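Local structure of putative alpha-galactosidase/melibiase (Bacteroides fragilis, 4OGZ) at residues P148-D153 with E203-D208; L321-G326 with Q373-K378; R441-D444 with S449-A452. The protein probably hydrolyses terminal, non-reducing alpha-D-galactose residues of alpha-galactosides, as a member of glycoside hydrolase family 27. All blocks are in the same frame, centred on the assembly; numbering follows the deposited sequence.

Contact 1: residues P148-D153 with E203-D208; sequences PERGAD and EIDARD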
ATOM      1  N   PRO A 148      22.968  16.597   0.580  1.00 22.50           N
ATOM      2  CA  PRO A 148      22.868  17.048   1.963  1.00 24.07           C
ATOM      3  C   PRO A 148      22.439  18.520   2.124  1.00 27.13           C
ATOM      4  O   PRO A 148      21.625  18.808   3.004  1.00 30.63           O
ATOM      5  CB  PRO A 148      24.295  16.813   2.533  1.00 25.54           C
ATOM      6  CG  PRO A 148      24.931  15.822   1.619  1.00 24.18           C
ATOM      7  CD  PRO A 148      24.319  16.068   0.260  1.00 23.96           C
ATOM      8  N   GLU A 149      22.915  19.419   1.267  1.00 28.56           N
ATOM      9  CA  GLU A 149      22.606  20.834   1.455  1.00 30.81           C
ATOM     10  C   GLU A 149      21.590  21.352   0.425  1.00 24.65           C
ATOM     11  O   GLU A 149      21.622  20.996  -0.742  1.00 25.45           O
ATOM     12  CB  GLU A 149      23.876  21.695   1.436  1.00 33.19           C
ATOM     13  CG  GLU A 149      24.915  21.358   2.517  1.00 48.82           C
ATOM     14  CD  GLU A 149      24.390  21.422   3.955  1.00 58.68           C
ATOM     15  OE1 GLU A 149      23.472  22.222   4.240  1.00 53.58           O
ATOM     16  OE2 GLU A 149      24.891  20.661   4.824  1.00 74.05           O
ATOM     17  N   ARG A 150      20.699  22.211   0.875  1.00 23.49           N
ATOM     18  CA  ARG A 150      19.843  22.989  -0.028  1.00 23.70           C
ATOM     19  C   ARG A 150      20.676  23.802  -0.997  1.00 24.45           C
ATOM     20  O   ARG A 150      21.779  24.226  -0.674  1.00 25.64           O
ATOM     21  CB  ARG A 150      18.931  23.915   0.775  1.00 27.86           C
ATOM     22  CG  ARG A 150      17.777  24.522  -0.041  1.00 26.32           C
ATOM     23  CD  ARG A 150      16.696  25.107   0.870  1.00 27.52           C
ATOM     24  NE  ARG A 150      15.856  24.051   1.439  1.00 25.11           N
ATOM     25  CZ  ARG A 150      14.871  23.427   0.787  1.00 21.51           C
ATOM     26  NH1 ARG A 150      14.598  23.725  -0.478  1.00 20.33           N
ATOM     27  NH2 ARG A 150      14.170  22.483   1.397  1.00 20.88           N
ATOM     28  N   GLY A 151      20.206  23.950  -2.223  1.00 25.94           N
ATOM     29  CA  GLY A 151      20.906  24.757  -3.223  1.00 26.06           C
ATOM     30  C   GLY A 151      21.000  26.231  -2.851  1.00 28.23           C
ATOM     31  O   GLY A 151      20.240  26.713  -2.037  1.00 28.88           O
ATOM     32  N   ALA A 152      21.985  26.927  -3.422  1.00 34.14           N
ATOM     33  CA  ALA A 152      22.181  28.357  -3.185  1.00 30.05           C
ATOM     34  C   ALA A 152      20.982  29.134  -3.661  1.00 30.51           C
ATOM     35  O   ALA A 152      20.688  30.173  -3.130  1.00 36.26           O
ATOM     36  CB  ALA A 152      23.411  28.854  -3.917  1.00 31.85           C
ATOM     37  N   ASP A 153      20.281  28.613  -4.653  1.00 33.07           N
ATOM     38  CA  ASP A 153      19.024  29.217  -5.122  1.00 31.85           C
ATOM     39  C   ASP A 153      17.816  28.908  -4.240  1.00 28.50           C
ATOM     40  O   ASP A 153      16.706  29.278  -4.585  1.00 34.70           O
ATOM     41  CB  ASP A 153      18.742  28.731  -6.540  1.00 32.77           C
ATOM     42  CG  ASP A 153      18.547  27.201  -6.627  1.00 35.34           C
ATOM     43  OD1 ASP A 153      18.804  26.442  -5.655  1.00 33.15           O
ATOM     44  OD2 ASP A 153      18.134  26.756  -7.710  1.00 41.71           O
ATOM     45  N   GLU A 203       6.616  25.193   0.543  1.00 24.08           N
ATOM     46  CA  GLU A 203       5.876  25.624  -0.641  1.00 27.53           C
ATOM     47  C   GLU A 203       6.769  25.442  -1.828  1.00 25.41           C
ATOM     48  O   GLU A 203       6.337  24.942  -2.851  1.00 29.67           O
ATOM     49  CB  GLU A 203       5.427  27.091  -0.583  1.00 30.70           C
ATOM     50  CG  GLU A 203       4.245  27.384   0.313  1.00 39.27           C
ATOM     51  CD  GLU A 203       4.594  27.334   1.800  1.00 58.22           C
ATOM     52  OE1 GLU A 203       5.803  27.355   2.154  1.00 54.33           O
ATOM     53  OE2 GLU A 203       3.646  27.256   2.617  1.00 72.94           O
ATOM     54  N   ILE A 204       8.022  25.854  -1.686  1.00 25.20           N
ATOM     55  CA  ILE A 204       8.972  25.717  -2.784  1.00 24.02           C
ATOM     56  C   ILE A 204       9.282  24.233  -3.081  1.00 19.74           C
ATOM     57  O   ILE A 204       9.311  23.845  -4.245  1.00 16.07           O
ATOM     58  CB  ILE A 204      10.236  26.572  -2.594  1.00 27.61           C
ATOM     59  CG1 ILE A 204      10.960  26.774  -3.942  1.00 33.73           C
ATOM     60  CG2 ILE A 204      11.163  25.961  -1.587  1.00 29.92           C
ATOM     61  CD1 ILE A 204      10.713  28.127  -4.601  1.00 45.35           C
ATOM     62  N   ASP A 205       9.405  23.383  -2.058  1.00 18.21           N
ATOM     63  CA  ASP A 205       9.614  21.954  -2.329  1.00 16.67           C
ATOM     64  C   ASP A 205       8.361  21.285  -2.952  1.00 16.32           C
ATOM     65  O   ASP A 205       8.462  20.515  -3.886  1.00 15.20           O
ATOM     66  CB  ASP A 205      10.068  21.234  -1.071  1.00 16.25           C
ATOM     67  CG  ASP A 205      11.450  21.667  -0.593  1.00 16.55           C
ATOM     68  OD1 ASP A 205      12.132  22.490  -1.238  1.00 17.41           O
ATOM     69  OD2 ASP A 205      11.862  21.200   0.477  1.00 17.37           O
ATOM     70  N   ALA A 206       7.167  21.621  -2.463  1.00 17.91           N
ATOM     71  CA  ALA A 206       5.959  21.040  -3.010  1.00 16.88           C
ATOM     72  C   ALA A 206       5.778  21.422  -4.473  1.00 16.46           C
ATOM     73  O   ALA A 206       5.346  20.614  -5.284  1.00 15.61           O
ATOM     74  CB  ALA A 206       4.754  21.480  -2.205  1.00 18.67           C
ATOM     75  N   ARG A 207       6.105  22.663  -4.808  1.00 20.38           N
ATOM     76  CA  ARG A 207       6.049  23.119  -6.201  1.00 22.37           C
ATOM     77  C   ARG A 207       7.028  22.323  -7.056  1.00 21.97           C
ATOM     78  O   ARG A 207       6.678  21.864  -8.131  1.00 24.63           O
ATOM     79  CB  ARG A 207       6.354  24.623  -6.305  1.00 27.12           C
ATOM     80  CG  ARG A 207       6.727  25.137  -7.701  1.00 40.83           C
ATOM     81  CD  ARG A 207       6.104  26.489  -8.071  1.00 50.68           C
ATOM     82  NE  ARG A 207       6.607  27.593  -7.268  1.00 61.68           N
ATOM     83  CZ  ARG A 207       6.017  28.094  -6.179  1.00 64.53           C
ATOM     84  NH1 ARG A 207       4.870  27.603  -5.718  1.00 63.76           N
ATOM     85  NH2 ARG A 207       6.590  29.104  -5.534  1.00 61.83           N
ATOM     86  N   ASP A 208       8.248  22.154  -6.575  1.00 18.47           N
ATOM     87  CA  ASP A 208       9.216  21.358  -7.292  1.00 17.38           C
ATOM     88  C   ASP A 208       8.679  19.939  -7.495  1.00 16.13           C
ATOM     89  O   ASP A 208       8.686  19.422  -8.596  1.00 16.97           O
ATOM     90  CB  ASP A 208      10.562  21.346  -6.548  1.00 20.56           C
ATOM     91  CG  ASP A 208      11.366  22.626  -6.773  1.00 25.02           C
ATOM     92  OD1 ASP A 208      10.887  23.485  -7.548  1.00 23.94           O
ATOM     93  OD2 ASP A 208      12.493  22.760  -6.211  1.00 27.21           O
TER
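Arg150 reaches from a loop to the carboxylate of Asp205 on the helix 202-211, bridging backbones whose nearest CA atoms, those of the same two residues, are 10.5 Å apart. Its CB already points toward the helix, and CG stands anti to the backbone N (chi1 -166°), which carries the chain out of the loop nearly extended before it bends at chi3. The Arg150 side chain also touches Ile156 and Cys196. At the tip, NH1 donates to Asp205 OD1 over 2.9 Å and NH2 to Asp205 OD2 over 2.8 Å. Each oxygen uses its syn lone pair, and the two planes are only 18° apart. The guanidinium suits this end-on, two-pronged salt bridge because NH1 and NH2 can each present an N-H to one carboxylate oxygen. NH1 also passes Ile204 CG2 obliquely at 4.2 Å.

NH1 donates to Gly154 O as well and NH2 to Gly197 O, while Tyr201 adds a cation-pi contact; together these fix the rotation of the guanidinium. Asp205 is buried, and Ser198 OG is a second partner of its OD2. The arrangement is a bidentate Arg-Asp salt bridge joining the long loop after the second strand of a TIM barrel to the helix after the third.

Contact 2: residues L321-G326 with Q373-K378; sequences LVVGIG and QILLNK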
ATOM      1  N   LEU A 321       6.175  -3.589   3.950  1.00 22.98           N
ATOM      2  CA  LEU A 321       6.281  -5.045   3.986  1.00 21.23           C
ATOM      3  C   LEU A 321       7.727  -5.504   3.974  1.00 21.49           C
ATOM      4  O   LEU A 321       8.580  -4.880   3.341  1.00 21.60           O
ATOM      5  CB  LEU A 321       5.590  -5.679   2.803  1.00 20.85           C
ATOM      6  CG  LEU A 321       4.092  -5.410   2.706  1.00 24.43           C
ATOM      7  CD1 LEU A 321       3.568  -5.853   1.354  1.00 24.88           C
ATOM      8  CD2 LEU A 321       3.385  -6.139   3.832  1.00 26.08           C
ATOM      9  N   VAL A 322       7.993  -6.577   4.726  1.00 21.36           N
ATOM     10  CA  VAL A 322       9.322  -7.183   4.801  1.00 18.46           C
ATOM     11  C   VAL A 322       9.326  -8.595   4.214  1.00 19.08           C
ATOM     12  O   VAL A 322      10.354  -9.295   4.237  1.00 20.54           O
ATOM     13  CB  VAL A 322       9.880  -7.175   6.256  1.00 17.94           C
ATOM     14  CG1 VAL A 322      10.157  -5.745   6.704  1.00 15.33           C
ATOM     15  CG2 VAL A 322       8.950  -7.905   7.225  1.00 19.08           C
ATOM     16  N   VAL A 323       8.199  -8.973   3.620  1.00 21.69           N
ATOM     17  CA  VAL A 323       8.043 -10.192   2.827  1.00 22.83           C
ATOM     18  C   VAL A 323       9.187 -10.287   1.825  1.00 26.79           C
ATOM     19  O   VAL A 323       9.415  -9.339   1.068  1.00 31.16           O
ATOM     20  CB  VAL A 323       6.700 -10.184   2.031  1.00 20.81           C
ATOM     21  CG1 VAL A 323       6.554 -11.417   1.149  1.00 22.19           C
ATOM     22  CG2 VAL A 323       5.507 -10.077   2.965  1.00 20.77           C
ATOM     23  N   GLY A 324       9.931 -11.386   1.864  1.00 24.92           N
ATOM     24  CA  GLY A 324      10.907 -11.669   0.825  1.00 26.10           C
ATOM     25  C   GLY A 324      12.308 -11.142   1.076  1.00 29.65           C
ATOM     26  O   GLY A 324      13.173 -11.253   0.221  1.00 27.32           O
ATOM     27  N   ILE A 325      12.550 -10.564   2.238  1.00 32.33           N
ATOM     28  CA  ILE A 325      13.854  -9.979   2.500  1.00 34.17           C
ATOM     29  C   ILE A 325      14.809 -11.065   3.024  1.00 37.39           C
ATOM     30  O   ILE A 325      15.970 -11.066   2.656  1.00 39.99           O
ATOM     31  CB  ILE A 325      13.743  -8.768   3.445  1.00 31.20           C
ATOM     32  CG1 ILE A 325      12.976  -7.665   2.715  1.00 34.77           C
ATOM     33  CG2 ILE A 325      15.110  -8.293   3.908  1.00 36.75           C
ATOM     34  CD1 ILE A 325      12.801  -6.406   3.528  1.00 35.58           C
ATOM     35  N   GLY A 326      14.294 -11.994   3.835  1.00 50.19           N
ATOM     36  CA  GLY A 326      15.074 -13.118   4.374  1.00 54.55           C
ATOM     37  C   GLY A 326      16.403 -12.704   4.982  1.00 59.89           C
ATOM     38  O   GLY A 326      17.423 -13.350   4.741  1.00 77.21           O
ATOM     39  N   GLN A 373       4.247 -16.384  -4.150  1.00 24.00           N
ATOM     40  CA  GLN A 373       3.062 -17.041  -3.657  1.00 26.21           C
ATOM     41  C   GLN A 373       2.349 -16.177  -2.636  1.00 26.68           C
ATOM     42  O   GLN A 373       1.170 -16.365  -2.415  1.00 20.92           O
ATOM     43  CB  GLN A 373       3.412 -18.348  -2.967  1.00 29.07           C
ATOM     44  CG  GLN A 373       2.239 -19.198  -2.513  1.00 39.36           C
ATOM     45  CD  GLN A 373       1.485 -19.854  -3.660  1.00 49.35           C
ATOM     46  OE1 GLN A 373       1.967 -19.915  -4.793  1.00 50.70           O
ATOM     47  NE2 GLN A 373       0.295 -20.365  -3.363  1.00 55.63           N
ATOM     48  N   ILE A 374       3.088 -15.346  -1.913  1.00 26.07           N
ATOM     49  CA  ILE A 374       2.472 -14.489  -0.904  1.00 24.14           C
ATOM     50  C   ILE A 374       2.000 -13.178  -1.547  1.00 24.02           C
ATOM     51  O   ILE A 374       0.818 -12.840  -1.488  1.00 15.53           O
ATOM     52  CB  ILE A 374       3.453 -14.204   0.239  1.00 25.33           C
ATOM     53  CG1 ILE A 374       3.769 -15.522   0.995  1.00 24.28           C
ATOM     54  CG2 ILE A 374       2.882 -13.147   1.162  1.00 24.80           C
ATOM     55  CD1 ILE A 374       5.002 -15.465   1.872  1.00 24.31           C
ATOM     56  N   LEU A 375       2.926 -12.476  -2.195  1.00 21.54           N
ATOM     57  CA  LEU A 375       2.653 -11.126  -2.713  1.00 21.35           C
ATOM     58  C   LEU A 375       1.679 -11.084  -3.897  1.00 21.45           C
ATOM     59  O   LEU A 375       1.159 -10.028  -4.220  1.00 20.96           O
ATOM     60  CB  LEU A 375       3.963 -10.473  -3.149  1.00 22.60           C
ATOM     61  CG  LEU A 375       4.960 -10.173  -2.041  1.00 24.61           C
ATOM     62  CD1 LEU A 375       6.156  -9.467  -2.651  1.00 23.52           C
ATOM     63  CD2 LEU A 375       4.376  -9.316  -0.932  1.00 25.51           C
ATOM     64  N   LEU A 376       1.512 -12.210  -4.591  1.00 19.27           N
ATOM     65  CA  LEU A 376       0.576 -12.281  -5.683  1.00 20.92           C
ATOM     66  C   LEU A 376      -0.717 -13.008  -5.276  1.00 19.74           C
ATOM     67  O   LEU A 376      -1.396 -13.518  -6.135  1.00 22.22           O
ATOM     68  CB  LEU A 376       1.225 -12.944  -6.924  1.00 23.11           C
ATOM     69  CG  LEU A 376       2.475 -12.257  -7.523  1.00 26.50           C
ATOM     70  CD1 LEU A 376       2.902 -13.014  -8.771  1.00 32.02           C
ATOM     71  CD2 LEU A 376       2.279 -10.794  -7.877  1.00 27.87           C
ATOM     72  N   ASN A 377      -1.057 -13.064  -3.990  1.00 17.01           N
ATOM     73  CA  ASN A 377      -2.280 -13.725  -3.580  1.00 15.98           C
ATOM     74  C   ASN A 377      -3.418 -12.753  -3.841  1.00 16.96           C
ATOM     75  O   ASN A 377      -3.616 -11.821  -3.073  1.00 14.29           O
ATOM     76  CB  ASN A 377      -2.284 -14.142  -2.111  1.00 15.77           C
ATOM     77  CG  ASN A 377      -3.522 -14.950  -1.740  1.00 16.70           C
ATOM     78  OD1 ASN A 377      -4.664 -14.552  -2.069  1.00 21.76           O
ATOM     79  ND2 ASN A 377      -3.338 -16.030  -0.998  1.00 16.76           N
ATOM     80  N   LYS A 378      -4.098 -12.975  -4.947  1.00 17.91           N
ATOM     81  CA  LYS A 378      -5.161 -12.095  -5.442  1.00 20.60           C
ATOM     82  C   LYS A 378      -6.299 -11.933  -4.448  1.00 19.02           C
ATOM     83  O   LYS A 378      -6.988 -10.880  -4.435  1.00 20.43           O
ATOM     84  CB  LYS A 378      -5.660 -12.714  -6.744  1.00 24.76           C
ATOM     85  CG  LYS A 378      -6.955 -12.204  -7.326  1.00 39.69           C
ATOM     86  CD  LYS A 378      -7.382 -13.166  -8.442  1.00 48.77           C
ATOM     87  CE  LYS A 378      -8.297 -12.513  -9.463  1.00 49.62           C
ATOM     88  NZ  LYS A 378      -7.866 -12.775 -10.867  1.00 56.46           N
TER
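Val323 and Leu375 meet tip to tip at the centre of a purely apolar contact, and no hydrogen bond crosses between 321-326 and 373-378. Among the van der Waals contacts, the closest is Val323 CG1 to Leu375 CD2 at 3.7 Å. CG1 also touches the branch point, Leu375 CG, at 3.8 Å, and the valine methyl thus lies against the CG-CD2 bond of Leu375. With chi1 at 177°, CG1 of Val323 is turned away from its own backbone N and onto the leucine. The same methyl meets Ile374 CG2 at 4.1 Å, and Leu321 CD1 completes the cluster 4.2 Å from Leu375 CD2. Branched aliphatic residues suit this place because all four are buried and carry no polar group that would need a partner. His347, Phe348 and Trp351 of helix 341-353 pack beside them.

Backbone hydrogen bonds shape each side separately. A type II turn runs from Val322 to Ile325, with Ile325 N bonded to Val322 O at 3.2 Å. It places Val323 at a corner facing the helix, and Gly324 follows with a phi of 91°, a conformation that suits glycine. Leu321 also pairs through its backbone with Leu359. On the other side, Asn377 N bonds Ile374 O at 3.1 Å as the helix ends.

Polar side-chain bonds lie beyond the apolar patch. Asn377 is the N-cap of helix 378-384, its OD1 accepting from Leu380 N, and its ND2 reaches Val445 O of the C-terminal domain. The contact is thus hydrophobic packing in a TIM barrel, between the loop after its seventh strand and the helix after its eighth.

Contact 3: residues R441-D444 with S449-A452; sequences RVYD and SLVA
Asp444 and Ser449 face each other as a hydrogen-bonded antiparallel pair, with Asp444 N donating to Ser449 O at 2.7 Å and Ser449 N returning a bond to Asp444 O at 3.1 Å. Tyr443 and Leu450 form the adjoining non-hydrogen-bonded pair. Next, Val451 N gives Val442 O a nearly straight bond of 2.8 Å (174°). Water 1 bridges the other two backbone atoms, accepting from Val442 N and donating to Val451 O, the latter distance being doubtfully short.

Apolar contacts are made by Val442 with Val451 and by Leu450 with its neighbours. Val442 CG1 packs on Val451 CB at 3.8 Å, and Val451 CG2 touches Asp444 CB; Phe470 and Trp458 cover these beta-branched residues. On the face of Tyr443 and Leu450, Leu450 CD2 lies 3.9 Å from Arg441 NH1: the extended arginine carries its guanidinium beneath the methyl, which sits over one face, off-centre toward the rim.

The polar ends have partners outside the two segments: Tyr443 OH bonds Asp379 OD2, and Asp444 OD1 accepts from Ile446 N, as in an Asx turn, and from Glu447 N in the loop. The result is a beta hairpin with a four-residue loop at the edge of the C-terminal beta-sandwich sheet.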
ATOM      1  N   ARG A 441     -21.004 -21.010   4.259  1.00 26.70           N
ATOM      2  CA  ARG A 441     -20.135 -21.078   3.133  1.00 26.36           C
ATOM      3  C   ARG A 441     -18.809 -20.420   3.490  1.00 26.32           C
ATOM      4  O   ARG A 441     -18.759 -19.226   3.795  1.00 23.30           O
ATOM      5  CB  ARG A 441     -20.777 -20.363   1.953  1.00 35.38           C
ATOM      6  CG  ARG A 441     -20.065 -20.643   0.651  1.00 40.43           C
ATOM      7  CD  ARG A 441     -20.710 -19.896  -0.498  1.00 56.67           C
ATOM      8  NE  ARG A 441     -20.235 -20.399  -1.789  1.00 69.81           N
ATOM      9  CZ  ARG A 441     -19.110 -20.024  -2.399  1.00 62.97           C
ATOM     10  NH1 ARG A 441     -18.299 -19.121  -1.854  1.00 56.26           N
ATOM     11  NH2 ARG A 441     -18.797 -20.565  -3.568  1.00 64.68           N
ATOM     12  N   VAL A 442     -17.732 -21.200   3.452  1.00 23.30           N
ATOM     13  CA  VAL A 442     -16.455 -20.736   3.957  1.00 24.51           C
ATOM     14  C   VAL A 442     -15.391 -21.021   2.923  1.00 25.62           C
ATOM     15  O   VAL A 442     -15.270 -22.145   2.447  1.00 28.58           O
ATOM     16  CB  VAL A 442     -16.104 -21.398   5.303  1.00 26.83           C
ATOM     17  CG1 VAL A 442     -14.702 -20.985   5.764  1.00 28.12           C
ATOM     18  CG2 VAL A 442     -17.153 -21.029   6.348  1.00 26.12           C
ATOM     19  N   TYR A 443     -14.660 -19.979   2.538  1.00 23.10           N
ATOM     20  CA  TYR A 443     -13.641 -20.077   1.515  1.00 23.29           C
ATOM     21  C   TYR A 443     -12.268 -19.846   2.153  1.00 21.50           C
ATOM     22  O   TYR A 443     -12.056 -18.859   2.856  1.00 22.25           O
ATOM     23  CB  TYR A 443     -13.942 -19.055   0.426  1.00 25.83           C
ATOM     24  CG  TYR A 443     -12.932 -19.010  -0.685  1.00 30.78           C
ATOM     25  CD1 TYR A 443     -12.943 -19.965  -1.699  1.00 32.99           C
ATOM     26  CD2 TYR A 443     -11.961 -18.007  -0.722  1.00 31.61           C
ATOM     27  CE1 TYR A 443     -12.010 -19.934  -2.716  1.00 40.33           C
ATOM     28  CE2 TYR A 443     -11.033 -17.962  -1.744  1.00 43.59           C
ATOM     29  CZ  TYR A 443     -11.056 -18.936  -2.731  1.00 45.04           C
ATOM     30  OH  TYR A 443     -10.123 -18.887  -3.735  1.00 45.13           O
ATOM     31  N   ASP A 444     -11.359 -20.771   1.935  1.00 21.97           N
ATOM     32  CA  ASP A 444      -9.982 -20.678   2.457  1.00 23.22           C
ATOM     33  C   ASP A 444      -9.140 -19.914   1.439  1.00 23.11           C
ATOM     34  O   ASP A 444      -8.875 -20.388   0.353  1.00 23.37           O
ATOM     35  CB  ASP A 444      -9.431 -22.060   2.750  1.00 25.12           C
ATOM     36  CG  ASP A 444      -8.055 -22.030   3.376  1.00 26.76           C
ATOM     37  OD1 ASP A 444      -7.231 -21.153   3.035  1.00 25.00           O
ATOM     38  OD2 ASP A 444      -7.804 -22.906   4.214  1.00 29.45           O
ATOM     39  N   SER A 449      -9.619 -22.479  -1.799  1.00 35.77           N
ATOM     40  CA  SER A 449     -10.651 -23.523  -1.921  1.00 39.04           C
ATOM     41  C   SER A 449     -11.717 -23.441  -0.853  1.00 36.13           C
ATOM     42  O   SER A 449     -11.494 -22.869   0.205  1.00 36.71           O
ATOM     43  CB  SER A 449     -10.007 -24.884  -1.810  1.00 47.06           C
ATOM     44  OG  SER A 449      -9.273 -24.932  -0.608  1.00 58.67           O
ATOM     45  N   LEU A 450     -12.862 -24.060  -1.124  1.00 34.09           N
ATOM     46  CA  LEU A 450     -13.954 -24.115  -0.172  1.00 34.13           C
ATOM     47  C   LEU A 450     -13.577 -25.011   0.968  1.00 31.57           C
ATOM     48  O   LEU A 450     -12.964 -26.038   0.774  1.00 36.94           O
ATOM     49  CB  LEU A 450     -15.253 -24.625  -0.804  1.00 35.54           C
ATOM     50  CG  LEU A 450     -16.080 -23.621  -1.594  1.00 39.47           C
ATOM     51  CD1 LEU A 450     -17.359 -24.296  -2.071  1.00 43.51           C
ATOM     52  CD2 LEU A 450     -16.413 -22.382  -0.786  1.00 42.87           C
ATOM     53  N   VAL A 451     -13.944 -24.592   2.167  1.00 31.06           N
ATOM     54  CA  VAL A 451     -13.774 -25.366   3.381  1.00 29.17           C
ATOM     55  C   VAL A 451     -14.977 -26.283   3.489  1.00 28.64           C
ATOM     56  O   VAL A 451     -16.115 -25.827   3.291  1.00 26.52           O
ATOM     57  CB  VAL A 451     -13.661 -24.413   4.602  1.00 28.43           C
ATOM     58  CG1 VAL A 451     -13.844 -25.144   5.923  1.00 30.46           C
ATOM     59  CG2 VAL A 451     -12.330 -23.694   4.580  1.00 32.77           C
ATOM     60  N   ALA A 452     -14.743 -27.554   3.796  1.00 27.13           N
ATOM     61  CA  ALA A 452     -15.838 -28.512   3.906  1.00 30.86           C
ATOM     62  C   ALA A 452     -16.102 -28.939   5.350  1.00 30.36           C
ATOM     63  O   ALA A 452     -16.681 -29.990   5.602  1.00 31.97           O
ATOM     64  CB  ALA A 452     -15.575 -29.719   3.007  1.00 33.11           C
TER
HETATM   65  O   HOH W   1     -17.993 -24.130   3.241  1.00 19.41           O

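Overall arrangement
From the N terminus the chain first forms an Ig-like domain and then enters the TIM barrel, where all of contacts 1 and 2 lie. Contact 1 closes a loop of 49 intervening residues that contains helix 166-176 and strand 180-186; contact 2 closes one of 46 residues containing helix 341-353 and the eighth strand. Contact 3 joins neighbouring strands across a four-residue turn in the C-terminal domain. The three loops follow one another in series, without nesting or crossing. Contacts 1 and 3 lie on opposite sides of the chain's centre, with centres 55 Å apart, whereas nearest atoms of contacts 2 and 3 are about 7 Å apart, close to where barrel and C-terminal domain meet.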